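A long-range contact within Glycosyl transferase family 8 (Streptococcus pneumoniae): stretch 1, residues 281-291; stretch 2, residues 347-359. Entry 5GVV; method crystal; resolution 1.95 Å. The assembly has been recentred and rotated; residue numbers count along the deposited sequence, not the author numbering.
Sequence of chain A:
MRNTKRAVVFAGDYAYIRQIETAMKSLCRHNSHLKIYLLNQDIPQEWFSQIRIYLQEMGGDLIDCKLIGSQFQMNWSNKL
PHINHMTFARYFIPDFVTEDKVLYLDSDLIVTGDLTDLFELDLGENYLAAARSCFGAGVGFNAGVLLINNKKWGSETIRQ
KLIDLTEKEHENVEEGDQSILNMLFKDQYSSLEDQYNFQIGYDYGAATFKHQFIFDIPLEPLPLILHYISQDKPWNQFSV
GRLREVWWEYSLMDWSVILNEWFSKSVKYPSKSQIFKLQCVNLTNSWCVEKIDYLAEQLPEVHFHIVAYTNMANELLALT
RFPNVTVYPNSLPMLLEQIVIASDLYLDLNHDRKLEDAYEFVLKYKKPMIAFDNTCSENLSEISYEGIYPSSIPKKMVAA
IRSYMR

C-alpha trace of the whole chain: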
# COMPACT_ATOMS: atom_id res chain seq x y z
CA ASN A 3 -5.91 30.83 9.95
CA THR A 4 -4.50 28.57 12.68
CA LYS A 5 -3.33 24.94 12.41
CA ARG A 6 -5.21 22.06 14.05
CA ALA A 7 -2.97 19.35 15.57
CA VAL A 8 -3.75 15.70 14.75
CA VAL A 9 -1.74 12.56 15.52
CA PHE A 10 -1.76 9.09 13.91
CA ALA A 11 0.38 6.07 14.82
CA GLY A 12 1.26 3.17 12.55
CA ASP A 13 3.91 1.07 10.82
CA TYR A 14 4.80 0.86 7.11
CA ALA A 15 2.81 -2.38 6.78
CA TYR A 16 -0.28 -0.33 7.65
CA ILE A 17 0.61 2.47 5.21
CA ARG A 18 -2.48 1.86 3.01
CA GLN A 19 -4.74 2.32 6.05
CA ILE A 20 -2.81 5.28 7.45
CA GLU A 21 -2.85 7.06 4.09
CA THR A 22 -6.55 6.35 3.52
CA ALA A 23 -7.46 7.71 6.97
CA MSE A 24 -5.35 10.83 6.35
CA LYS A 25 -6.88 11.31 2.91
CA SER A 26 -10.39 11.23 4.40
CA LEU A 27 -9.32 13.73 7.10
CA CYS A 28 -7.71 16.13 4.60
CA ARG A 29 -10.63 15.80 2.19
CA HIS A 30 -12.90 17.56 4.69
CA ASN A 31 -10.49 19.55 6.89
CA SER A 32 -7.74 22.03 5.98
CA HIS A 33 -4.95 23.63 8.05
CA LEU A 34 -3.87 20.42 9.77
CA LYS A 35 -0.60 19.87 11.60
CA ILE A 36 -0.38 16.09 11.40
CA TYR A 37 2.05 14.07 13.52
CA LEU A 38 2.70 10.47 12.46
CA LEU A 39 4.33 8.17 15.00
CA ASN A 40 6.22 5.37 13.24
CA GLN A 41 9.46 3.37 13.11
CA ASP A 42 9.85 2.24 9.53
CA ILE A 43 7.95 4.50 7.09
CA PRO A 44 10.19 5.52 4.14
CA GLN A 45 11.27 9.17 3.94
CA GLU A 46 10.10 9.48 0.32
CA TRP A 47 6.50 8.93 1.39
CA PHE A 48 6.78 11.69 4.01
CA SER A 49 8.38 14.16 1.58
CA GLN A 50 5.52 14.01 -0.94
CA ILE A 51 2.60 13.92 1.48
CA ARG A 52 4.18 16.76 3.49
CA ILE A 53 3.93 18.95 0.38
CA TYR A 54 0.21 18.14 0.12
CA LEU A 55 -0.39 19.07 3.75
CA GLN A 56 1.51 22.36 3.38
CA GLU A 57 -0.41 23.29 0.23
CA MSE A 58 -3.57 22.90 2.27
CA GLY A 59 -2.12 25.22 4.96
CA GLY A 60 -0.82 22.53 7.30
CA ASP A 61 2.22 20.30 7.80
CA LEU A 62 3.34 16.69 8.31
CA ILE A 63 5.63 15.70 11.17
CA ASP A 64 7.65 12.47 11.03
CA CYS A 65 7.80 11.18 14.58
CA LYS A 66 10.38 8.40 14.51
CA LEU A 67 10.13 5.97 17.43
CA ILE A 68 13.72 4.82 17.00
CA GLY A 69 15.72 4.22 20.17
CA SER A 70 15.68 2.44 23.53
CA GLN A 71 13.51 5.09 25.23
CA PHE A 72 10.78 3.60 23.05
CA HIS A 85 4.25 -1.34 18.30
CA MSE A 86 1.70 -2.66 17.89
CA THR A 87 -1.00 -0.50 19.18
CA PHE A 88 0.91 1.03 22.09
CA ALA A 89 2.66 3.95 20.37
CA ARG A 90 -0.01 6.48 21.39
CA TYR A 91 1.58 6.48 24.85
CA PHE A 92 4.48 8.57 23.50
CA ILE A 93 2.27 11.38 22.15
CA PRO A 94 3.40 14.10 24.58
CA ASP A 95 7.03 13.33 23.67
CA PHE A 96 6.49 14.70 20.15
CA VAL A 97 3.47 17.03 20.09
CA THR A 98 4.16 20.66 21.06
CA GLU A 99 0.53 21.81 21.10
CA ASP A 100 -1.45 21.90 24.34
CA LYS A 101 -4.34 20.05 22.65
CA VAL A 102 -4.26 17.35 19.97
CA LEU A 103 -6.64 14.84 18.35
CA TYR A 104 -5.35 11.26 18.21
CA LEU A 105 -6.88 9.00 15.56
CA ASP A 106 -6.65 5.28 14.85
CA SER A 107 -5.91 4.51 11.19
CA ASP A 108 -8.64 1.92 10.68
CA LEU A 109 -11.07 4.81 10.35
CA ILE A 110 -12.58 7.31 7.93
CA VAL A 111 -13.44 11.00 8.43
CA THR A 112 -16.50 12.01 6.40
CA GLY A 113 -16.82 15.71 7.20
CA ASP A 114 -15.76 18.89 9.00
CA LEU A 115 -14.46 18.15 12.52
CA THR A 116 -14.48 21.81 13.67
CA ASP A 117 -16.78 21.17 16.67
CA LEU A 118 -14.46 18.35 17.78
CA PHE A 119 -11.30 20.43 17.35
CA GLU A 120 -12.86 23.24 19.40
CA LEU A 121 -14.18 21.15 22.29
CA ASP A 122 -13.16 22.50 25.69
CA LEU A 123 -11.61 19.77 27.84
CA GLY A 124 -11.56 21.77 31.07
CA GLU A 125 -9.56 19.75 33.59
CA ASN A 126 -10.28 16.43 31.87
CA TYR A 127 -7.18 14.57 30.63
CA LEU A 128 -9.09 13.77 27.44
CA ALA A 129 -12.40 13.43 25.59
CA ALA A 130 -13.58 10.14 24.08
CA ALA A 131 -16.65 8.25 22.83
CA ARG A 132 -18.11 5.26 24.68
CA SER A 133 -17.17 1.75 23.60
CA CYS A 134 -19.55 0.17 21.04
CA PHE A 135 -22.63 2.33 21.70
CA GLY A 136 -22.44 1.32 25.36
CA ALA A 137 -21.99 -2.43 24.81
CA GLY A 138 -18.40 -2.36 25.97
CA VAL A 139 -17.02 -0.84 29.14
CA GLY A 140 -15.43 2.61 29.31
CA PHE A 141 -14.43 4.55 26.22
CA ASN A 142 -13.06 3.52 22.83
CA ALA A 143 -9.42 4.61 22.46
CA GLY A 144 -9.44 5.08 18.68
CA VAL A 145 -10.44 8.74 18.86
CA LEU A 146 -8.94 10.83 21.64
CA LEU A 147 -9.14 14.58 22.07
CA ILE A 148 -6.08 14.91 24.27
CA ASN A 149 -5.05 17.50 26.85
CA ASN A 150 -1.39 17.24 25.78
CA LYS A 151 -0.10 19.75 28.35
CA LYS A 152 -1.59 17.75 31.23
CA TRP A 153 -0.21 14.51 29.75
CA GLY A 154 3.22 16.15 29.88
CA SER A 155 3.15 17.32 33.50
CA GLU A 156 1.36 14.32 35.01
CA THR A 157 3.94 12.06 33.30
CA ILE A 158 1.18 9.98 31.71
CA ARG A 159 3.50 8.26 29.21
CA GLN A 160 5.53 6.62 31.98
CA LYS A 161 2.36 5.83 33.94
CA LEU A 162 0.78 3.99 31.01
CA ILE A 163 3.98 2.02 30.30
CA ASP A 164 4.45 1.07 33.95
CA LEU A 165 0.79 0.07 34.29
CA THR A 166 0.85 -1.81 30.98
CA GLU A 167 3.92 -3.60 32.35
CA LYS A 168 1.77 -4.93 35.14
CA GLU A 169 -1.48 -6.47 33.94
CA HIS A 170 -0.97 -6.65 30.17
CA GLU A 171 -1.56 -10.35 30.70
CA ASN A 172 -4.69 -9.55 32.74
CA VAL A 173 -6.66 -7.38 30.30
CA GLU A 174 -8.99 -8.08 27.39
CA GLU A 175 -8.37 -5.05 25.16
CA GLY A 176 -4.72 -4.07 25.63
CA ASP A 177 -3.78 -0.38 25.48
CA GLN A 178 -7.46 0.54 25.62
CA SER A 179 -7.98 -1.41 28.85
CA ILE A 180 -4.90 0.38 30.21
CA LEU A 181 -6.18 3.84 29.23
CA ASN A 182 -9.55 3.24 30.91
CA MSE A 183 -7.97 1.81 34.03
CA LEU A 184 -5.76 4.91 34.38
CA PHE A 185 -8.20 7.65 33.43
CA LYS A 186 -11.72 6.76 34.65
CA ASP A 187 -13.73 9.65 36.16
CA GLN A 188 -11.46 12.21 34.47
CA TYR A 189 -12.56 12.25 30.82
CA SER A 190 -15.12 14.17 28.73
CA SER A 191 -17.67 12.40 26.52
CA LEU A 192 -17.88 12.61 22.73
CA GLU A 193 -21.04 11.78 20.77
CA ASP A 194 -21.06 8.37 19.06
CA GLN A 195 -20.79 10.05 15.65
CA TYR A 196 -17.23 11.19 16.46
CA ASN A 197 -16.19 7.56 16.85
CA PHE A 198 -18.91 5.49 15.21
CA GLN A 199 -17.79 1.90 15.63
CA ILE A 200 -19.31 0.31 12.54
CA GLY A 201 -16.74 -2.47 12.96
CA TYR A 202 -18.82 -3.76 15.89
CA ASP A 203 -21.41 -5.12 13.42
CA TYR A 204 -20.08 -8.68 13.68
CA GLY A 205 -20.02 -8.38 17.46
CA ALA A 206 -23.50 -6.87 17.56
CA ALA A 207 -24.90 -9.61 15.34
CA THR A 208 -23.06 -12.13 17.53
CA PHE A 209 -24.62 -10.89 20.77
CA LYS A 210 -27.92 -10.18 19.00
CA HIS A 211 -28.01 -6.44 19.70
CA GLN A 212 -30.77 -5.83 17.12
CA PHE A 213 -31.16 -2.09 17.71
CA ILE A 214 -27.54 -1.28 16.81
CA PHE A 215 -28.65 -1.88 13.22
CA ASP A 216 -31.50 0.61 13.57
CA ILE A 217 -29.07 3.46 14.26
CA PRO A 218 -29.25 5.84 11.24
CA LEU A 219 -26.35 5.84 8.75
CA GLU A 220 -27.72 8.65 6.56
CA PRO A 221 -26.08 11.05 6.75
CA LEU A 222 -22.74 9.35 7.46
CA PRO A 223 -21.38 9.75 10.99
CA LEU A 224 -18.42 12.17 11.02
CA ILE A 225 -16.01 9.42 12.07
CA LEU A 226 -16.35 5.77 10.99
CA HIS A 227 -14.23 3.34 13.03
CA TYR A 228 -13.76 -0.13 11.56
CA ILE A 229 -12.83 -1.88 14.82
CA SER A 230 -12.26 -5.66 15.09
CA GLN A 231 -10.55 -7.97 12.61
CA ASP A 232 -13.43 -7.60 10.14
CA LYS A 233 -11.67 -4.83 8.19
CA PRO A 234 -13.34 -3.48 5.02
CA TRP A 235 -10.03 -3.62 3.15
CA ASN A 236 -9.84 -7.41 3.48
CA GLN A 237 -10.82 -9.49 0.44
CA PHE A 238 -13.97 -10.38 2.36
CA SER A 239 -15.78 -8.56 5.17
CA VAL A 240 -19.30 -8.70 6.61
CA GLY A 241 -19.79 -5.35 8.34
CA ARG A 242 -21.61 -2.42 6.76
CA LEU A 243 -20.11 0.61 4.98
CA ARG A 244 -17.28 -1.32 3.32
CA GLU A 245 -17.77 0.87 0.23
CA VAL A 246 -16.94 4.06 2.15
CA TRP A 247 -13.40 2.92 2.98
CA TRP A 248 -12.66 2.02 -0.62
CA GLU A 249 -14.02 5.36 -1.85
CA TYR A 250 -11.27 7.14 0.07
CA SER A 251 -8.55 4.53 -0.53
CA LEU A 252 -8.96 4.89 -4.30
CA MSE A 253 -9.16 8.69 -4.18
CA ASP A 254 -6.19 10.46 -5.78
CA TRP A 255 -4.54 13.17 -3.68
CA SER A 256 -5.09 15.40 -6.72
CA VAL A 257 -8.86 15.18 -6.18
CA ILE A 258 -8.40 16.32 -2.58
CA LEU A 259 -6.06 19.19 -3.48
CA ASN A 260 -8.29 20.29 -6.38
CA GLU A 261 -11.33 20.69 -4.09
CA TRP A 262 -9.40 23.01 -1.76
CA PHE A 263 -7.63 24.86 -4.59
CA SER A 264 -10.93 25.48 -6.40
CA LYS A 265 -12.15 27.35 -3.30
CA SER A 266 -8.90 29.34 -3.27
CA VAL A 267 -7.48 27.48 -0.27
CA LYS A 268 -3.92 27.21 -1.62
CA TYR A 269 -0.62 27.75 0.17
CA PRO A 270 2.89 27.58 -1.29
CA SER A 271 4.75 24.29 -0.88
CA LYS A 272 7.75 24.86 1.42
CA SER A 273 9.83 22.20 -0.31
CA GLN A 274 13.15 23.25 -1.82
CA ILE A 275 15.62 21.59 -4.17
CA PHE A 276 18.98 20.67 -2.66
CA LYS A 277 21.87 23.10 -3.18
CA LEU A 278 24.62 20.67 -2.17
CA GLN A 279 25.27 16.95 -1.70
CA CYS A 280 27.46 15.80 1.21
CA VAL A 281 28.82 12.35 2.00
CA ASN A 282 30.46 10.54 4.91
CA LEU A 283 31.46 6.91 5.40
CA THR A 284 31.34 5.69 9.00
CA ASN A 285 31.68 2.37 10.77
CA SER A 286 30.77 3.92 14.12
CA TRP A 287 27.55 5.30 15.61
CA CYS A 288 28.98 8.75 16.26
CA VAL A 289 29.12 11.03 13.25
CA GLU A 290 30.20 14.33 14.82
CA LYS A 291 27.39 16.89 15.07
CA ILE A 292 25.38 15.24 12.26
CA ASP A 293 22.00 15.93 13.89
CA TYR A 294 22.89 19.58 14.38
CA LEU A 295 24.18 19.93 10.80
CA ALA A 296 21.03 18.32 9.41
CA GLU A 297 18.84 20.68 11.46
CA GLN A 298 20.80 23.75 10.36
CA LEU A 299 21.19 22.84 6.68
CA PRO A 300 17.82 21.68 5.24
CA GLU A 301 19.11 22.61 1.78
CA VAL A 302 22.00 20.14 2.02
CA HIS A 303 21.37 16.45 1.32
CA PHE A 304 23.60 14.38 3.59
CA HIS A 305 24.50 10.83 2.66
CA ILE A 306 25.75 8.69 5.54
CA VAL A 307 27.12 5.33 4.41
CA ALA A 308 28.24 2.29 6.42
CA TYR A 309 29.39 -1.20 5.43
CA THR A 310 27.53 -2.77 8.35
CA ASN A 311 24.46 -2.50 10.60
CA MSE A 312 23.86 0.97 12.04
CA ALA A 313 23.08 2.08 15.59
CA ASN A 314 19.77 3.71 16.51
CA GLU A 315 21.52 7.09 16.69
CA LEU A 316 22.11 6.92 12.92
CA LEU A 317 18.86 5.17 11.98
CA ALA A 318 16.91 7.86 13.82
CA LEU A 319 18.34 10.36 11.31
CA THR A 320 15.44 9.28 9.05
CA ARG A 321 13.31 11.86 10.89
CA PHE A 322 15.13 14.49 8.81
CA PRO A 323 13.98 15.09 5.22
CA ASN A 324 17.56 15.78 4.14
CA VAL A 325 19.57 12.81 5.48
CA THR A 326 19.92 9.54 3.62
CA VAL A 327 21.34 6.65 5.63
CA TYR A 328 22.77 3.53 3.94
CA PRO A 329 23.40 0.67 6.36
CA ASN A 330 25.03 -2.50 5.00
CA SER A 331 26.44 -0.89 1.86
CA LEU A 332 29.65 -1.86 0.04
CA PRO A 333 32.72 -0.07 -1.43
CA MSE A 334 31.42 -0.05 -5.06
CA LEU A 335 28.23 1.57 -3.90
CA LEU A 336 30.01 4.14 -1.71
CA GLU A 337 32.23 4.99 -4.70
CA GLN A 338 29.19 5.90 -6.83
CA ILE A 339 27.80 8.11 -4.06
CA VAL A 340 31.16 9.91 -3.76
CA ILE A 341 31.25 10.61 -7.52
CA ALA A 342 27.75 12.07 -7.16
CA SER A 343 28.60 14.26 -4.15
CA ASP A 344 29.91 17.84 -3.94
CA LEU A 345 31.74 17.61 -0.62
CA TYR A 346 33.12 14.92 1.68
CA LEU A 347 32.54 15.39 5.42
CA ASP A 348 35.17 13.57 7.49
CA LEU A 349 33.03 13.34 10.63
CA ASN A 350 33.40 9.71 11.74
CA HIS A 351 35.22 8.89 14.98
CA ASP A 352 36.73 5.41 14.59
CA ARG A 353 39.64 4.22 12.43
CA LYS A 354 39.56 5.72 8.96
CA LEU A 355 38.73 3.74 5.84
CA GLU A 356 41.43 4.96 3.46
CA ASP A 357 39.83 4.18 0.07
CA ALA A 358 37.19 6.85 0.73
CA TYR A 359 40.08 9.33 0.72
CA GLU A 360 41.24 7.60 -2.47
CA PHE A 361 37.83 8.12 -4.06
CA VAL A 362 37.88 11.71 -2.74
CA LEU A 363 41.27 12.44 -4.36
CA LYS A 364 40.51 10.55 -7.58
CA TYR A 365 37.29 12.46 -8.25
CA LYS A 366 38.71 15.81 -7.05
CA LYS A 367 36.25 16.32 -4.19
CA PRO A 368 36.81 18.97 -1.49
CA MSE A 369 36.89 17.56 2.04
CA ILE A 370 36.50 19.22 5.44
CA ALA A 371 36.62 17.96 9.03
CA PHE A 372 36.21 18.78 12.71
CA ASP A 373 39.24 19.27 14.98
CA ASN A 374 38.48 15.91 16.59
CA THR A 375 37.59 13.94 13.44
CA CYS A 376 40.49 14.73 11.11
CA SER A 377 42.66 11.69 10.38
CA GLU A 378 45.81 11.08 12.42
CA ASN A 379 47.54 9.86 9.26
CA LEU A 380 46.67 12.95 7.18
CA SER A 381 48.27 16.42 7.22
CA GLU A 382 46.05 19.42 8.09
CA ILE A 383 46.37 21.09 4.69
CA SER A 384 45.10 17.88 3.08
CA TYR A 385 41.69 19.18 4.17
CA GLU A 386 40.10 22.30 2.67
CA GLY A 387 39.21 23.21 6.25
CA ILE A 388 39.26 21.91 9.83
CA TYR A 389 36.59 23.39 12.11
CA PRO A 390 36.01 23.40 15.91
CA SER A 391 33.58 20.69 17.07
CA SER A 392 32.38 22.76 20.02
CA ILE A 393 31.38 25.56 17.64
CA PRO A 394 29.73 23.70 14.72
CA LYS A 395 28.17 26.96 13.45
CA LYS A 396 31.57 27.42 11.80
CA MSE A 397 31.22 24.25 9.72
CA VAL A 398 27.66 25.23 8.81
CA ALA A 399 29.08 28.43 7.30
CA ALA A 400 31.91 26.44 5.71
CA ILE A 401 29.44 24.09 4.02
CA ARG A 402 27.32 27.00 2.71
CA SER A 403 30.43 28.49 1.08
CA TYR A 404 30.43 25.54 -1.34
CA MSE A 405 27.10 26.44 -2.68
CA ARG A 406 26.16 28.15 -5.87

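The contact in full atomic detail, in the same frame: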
# COMPACT_ATOMS: atom_id res chain seq x y z
N VAL A 281 28.68 13.77 1.74
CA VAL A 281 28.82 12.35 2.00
C VAL A 281 29.82 12.07 3.12
O VAL A 281 30.84 12.77 3.27
CB VAL A 281 29.20 11.58 0.71
CG1 VAL A 281 30.54 12.05 0.19
CG2 VAL A 281 29.22 10.08 0.95
N ASN A 282 29.51 11.06 3.93
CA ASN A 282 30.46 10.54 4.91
C ASN A 282 30.33 9.03 4.99
O ASN A 282 29.23 8.49 4.84
CB ASN A 282 30.23 11.16 6.29
CG ASN A 282 31.04 10.46 7.38
OD1 ASN A 282 30.50 9.65 8.14
ND2 ASN A 282 32.33 10.75 7.45
N LEU A 283 31.45 8.35 5.21
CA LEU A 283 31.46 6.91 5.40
C LEU A 283 31.89 6.65 6.84
O LEU A 283 32.98 7.05 7.25
CB LEU A 283 32.45 6.26 4.44
CG LEU A 283 32.82 4.79 4.65
CD1 LEU A 283 31.71 3.86 4.21
CD2 LEU A 283 34.11 4.45 3.91
N THR A 284 31.03 5.99 7.61
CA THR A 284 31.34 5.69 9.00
C THR A 284 31.23 4.20 9.27
O THR A 284 30.50 3.49 8.56
CB THR A 284 30.37 6.43 9.95
OG1 THR A 284 30.69 6.10 11.32
CG2 THR A 284 28.93 6.02 9.67
N ASN A 285 31.94 3.71 10.27
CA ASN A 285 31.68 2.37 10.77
C ASN A 285 31.17 2.45 12.20
O ASN A 285 30.76 1.45 12.80
CB ASN A 285 32.94 1.49 10.69
CG ASN A 285 32.61 0.01 10.65
OD1 ASN A 285 32.86 -0.72 11.61
ND2 ASN A 285 32.03 -0.44 9.54
N SER A 286 31.17 3.67 12.74
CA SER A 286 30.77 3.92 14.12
C SER A 286 29.43 4.64 14.20
O SER A 286 28.95 5.20 13.22
CB SER A 286 31.85 4.73 14.84
OG SER A 286 32.06 5.98 14.19
N TRP A 287 28.83 4.63 15.39
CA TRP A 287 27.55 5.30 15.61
C TRP A 287 27.70 6.81 15.62
O TRP A 287 26.79 7.53 15.19
CB TRP A 287 26.91 4.83 16.91
CG TRP A 287 27.69 5.20 18.12
CD1 TRP A 287 28.72 4.50 18.68
CD2 TRP A 287 27.52 6.37 18.93
NE1 TRP A 287 29.20 5.16 19.78
CE2 TRP A 287 28.48 6.31 19.96
CE3 TRP A 287 26.65 7.46 18.89
CZ2 TRP A 287 28.60 7.30 20.94
CZ3 TRP A 287 26.77 8.44 19.86
CH2 TRP A 287 27.73 8.36 20.87
N CYS A 288 28.83 7.30 16.11
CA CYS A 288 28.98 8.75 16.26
C CYS A 288 29.59 9.44 15.04
O CYS A 288 30.79 9.36 14.79
CB CYS A 288 29.78 9.11 17.51
SG CYS A 288 29.65 10.88 17.92
N VAL A 289 28.71 10.10 14.30
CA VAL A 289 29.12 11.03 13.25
C VAL A 289 29.00 12.40 13.91
O VAL A 289 27.91 12.79 14.34
CB VAL A 289 28.19 10.90 12.03
CG1 VAL A 289 28.63 11.84 10.92
CG2 VAL A 289 28.17 9.46 11.53
N GLU A 290 30.13 13.10 14.03
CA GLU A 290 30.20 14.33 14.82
C GLU A 290 29.23 15.42 14.38
O GLU A 290 29.30 15.89 13.24
CB GLU A 290 31.63 14.88 14.84
CG GLU A 290 31.81 16.12 15.72
CD GLU A 290 31.73 15.80 17.20
OE1 GLU A 290 32.20 14.71 17.59
OE2 GLU A 290 31.20 16.63 17.96
N LYS A 291 28.33 15.79 15.28
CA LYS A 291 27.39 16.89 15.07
C LYS A 291 26.43 16.71 13.89
O LYS A 291 25.86 17.70 13.42
CB LYS A 291 28.16 18.21 14.91
CG LYS A 291 28.88 18.66 16.16
CD LYS A 291 27.89 18.96 17.27
CE LYS A 291 28.59 19.52 18.50
NZ LYS A 291 29.58 18.57 19.08
N LEU A 347 32.46 14.97 4.02
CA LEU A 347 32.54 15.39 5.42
C LEU A 347 33.20 14.29 6.26
O LEU A 347 32.58 13.25 6.53
CB LEU A 347 31.15 15.70 5.98
CG LEU A 347 30.31 16.77 5.28
CD1 LEU A 347 28.97 16.96 5.99
CD2 LEU A 347 31.05 18.08 5.21
N ASP A 348 34.44 14.53 6.67
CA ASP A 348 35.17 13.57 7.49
C ASP A 348 34.75 13.73 8.94
O ASP A 348 35.44 14.39 9.72
CB ASP A 348 36.68 13.80 7.35
CG ASP A 348 37.49 12.58 7.73
OD1 ASP A 348 36.88 11.57 8.14
OD2 ASP A 348 38.73 12.65 7.62
N LEU A 349 33.62 13.12 9.31
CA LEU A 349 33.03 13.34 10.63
C LEU A 349 33.03 12.11 11.53
O LEU A 349 32.63 12.19 12.69
CB LEU A 349 31.59 13.84 10.47
CG LEU A 349 31.36 15.03 9.54
CD1 LEU A 349 29.89 15.40 9.49
CD2 LEU A 349 32.20 16.20 9.96
N ASN A 350 33.46 10.97 10.99
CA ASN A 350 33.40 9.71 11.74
C ASN A 350 34.56 9.54 12.71
O ASN A 350 35.69 9.91 12.42
CB ASN A 350 33.34 8.53 10.77
CG ASN A 350 34.48 8.55 9.77
OD1 ASN A 350 34.67 9.53 9.06
ND2 ASN A 350 35.24 7.46 9.71
N HIS A 351 34.27 8.93 13.87
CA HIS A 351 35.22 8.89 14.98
C HIS A 351 36.19 7.70 15.02
O HIS A 351 37.30 7.83 15.55
CB HIS A 351 34.47 8.99 16.31
CG HIS A 351 34.23 10.40 16.77
ND1 HIS A 351 35.19 11.14 17.41
CD2 HIS A 351 33.14 11.19 16.67
CE1 HIS A 351 34.71 12.34 17.69
NE2 HIS A 351 33.47 12.40 17.25
N ASP A 352 35.82 6.55 14.48
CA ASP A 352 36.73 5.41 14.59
C ASP A 352 37.79 5.41 13.48
O ASP A 352 37.94 6.39 12.75
CB ASP A 352 35.99 4.08 14.63
CG ASP A 352 36.63 3.09 15.59
OD1 ASP A 352 37.64 2.46 15.21
OD2 ASP A 352 36.14 2.97 16.74
N ARG A 353 38.54 4.31 13.38
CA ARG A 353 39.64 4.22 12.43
C ARG A 353 39.18 4.46 11.00
O ARG A 353 38.16 3.93 10.56
CB ARG A 353 40.37 2.88 12.54
CG ARG A 353 41.51 2.90 13.55
CD ARG A 353 42.31 1.60 13.50
NE ARG A 353 41.48 0.45 13.84
CZ ARG A 353 41.24 0.05 15.09
NH1 ARG A 353 41.79 0.69 16.12
NH2 ARG A 353 40.47 -1.01 15.30
N LYS A 354 39.96 5.26 10.29
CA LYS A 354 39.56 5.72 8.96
C LYS A 354 39.66 4.63 7.90
O LYS A 354 40.56 3.79 7.93
CB LYS A 354 40.41 6.92 8.55
CG LYS A 354 40.33 8.08 9.52
CD LYS A 354 38.91 8.61 9.64
CE LYS A 354 38.87 9.84 10.54
NZ LYS A 354 37.50 10.43 10.64
N LEU A 355 38.71 4.65 6.98
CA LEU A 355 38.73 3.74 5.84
C LEU A 355 39.34 4.48 4.66
O LEU A 355 38.68 5.30 4.02
CB LEU A 355 37.31 3.26 5.55
CG LEU A 355 36.74 2.49 6.74
CD1 LEU A 355 35.23 2.43 6.72
CD2 LEU A 355 37.35 1.10 6.80
N GLU A 356 40.61 4.19 4.39
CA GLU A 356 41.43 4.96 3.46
C GLU A 356 40.82 5.16 2.07
O GLU A 356 40.79 6.29 1.59
CB GLU A 356 42.83 4.35 3.35
CG GLU A 356 43.89 5.06 4.20
CD GLU A 356 43.60 5.01 5.69
OE1 GLU A 356 42.77 4.19 6.13
OE2 GLU A 356 44.22 5.80 6.44
N ASP A 357 40.33 4.10 1.45
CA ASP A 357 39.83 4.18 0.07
C ASP A 357 38.80 5.29 -0.18
O ASP A 357 38.65 5.76 -1.31
CB ASP A 357 39.28 2.83 -0.42
CG ASP A 357 40.29 2.07 -1.26
OD1 ASP A 357 41.35 2.65 -1.61
OD2 ASP A 357 40.03 0.89 -1.59
N ALA A 358 38.09 5.71 0.86
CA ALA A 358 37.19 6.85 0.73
C ALA A 358 38.01 8.09 0.38
O ALA A 358 37.62 8.87 -0.49
CB ALA A 358 36.40 7.06 2.01
N TYR A 359 39.14 8.27 1.06
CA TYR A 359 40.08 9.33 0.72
C TYR A 359 40.57 9.15 -0.72
O TYR A 359 40.74 10.12 -1.46
CB TYR A 359 41.28 9.32 1.69
CG TYR A 359 40.93 9.63 3.13
CD1 TYR A 359 40.01 10.61 3.45
CD2 TYR A 359 41.53 8.94 4.17
CE1 TYR A 359 39.69 10.90 4.77
CE2 TYR A 359 41.22 9.21 5.49
CZ TYR A 359 40.30 10.19 5.78
OH TYR A 359 39.98 10.47 7.09
O HOH W 1 35.72 6.53 7.20

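The amide of Asn282 holds both backbone and side chain of the other stretch: ND2 donates both to Leu347 O (2.7 Å) and to Asn350 OD1 (3.1 Å), spanning from Leu347 to Asn350. Asn282 OD1, in contrast, is buried by the contact without a partner. Just before the clasp, the two strands meet through their backbones, Leu347 N donating almost linearly to Val281 O at 2.8 Å.

Farther along, the chains pair again in a single bridge between Val289 and Asn350, whose CA atoms lie 4.7 Å apart. Glu290 N donates to Leu349 O (3.0 Å, nearly straight), and Val289 CG1 packs 3.6 Å from Leu349 CB, adding an apolar contact beside the polar one. The carboxylate of Glu290 is shared: OE1 accepts from His351 NE2 at 2.7 Å, while OE2 forms a salt bridge with Lys291 NZ at 2.8 Å. Cys288 SG lies obliquely to the His351 ring, 4.6 Å from its centroid.

A water also links the stretches, donating to Leu283 O (2.8 Å) and accepting a weak bond from Asn350 ND2 (2.7 Å). The Leu283 side chain supplies apolar packing, with CD2 3.6 Å from Leu355 CD1 and 4.0 Å from Ala358 CB, so it reaches the helix at Ala358.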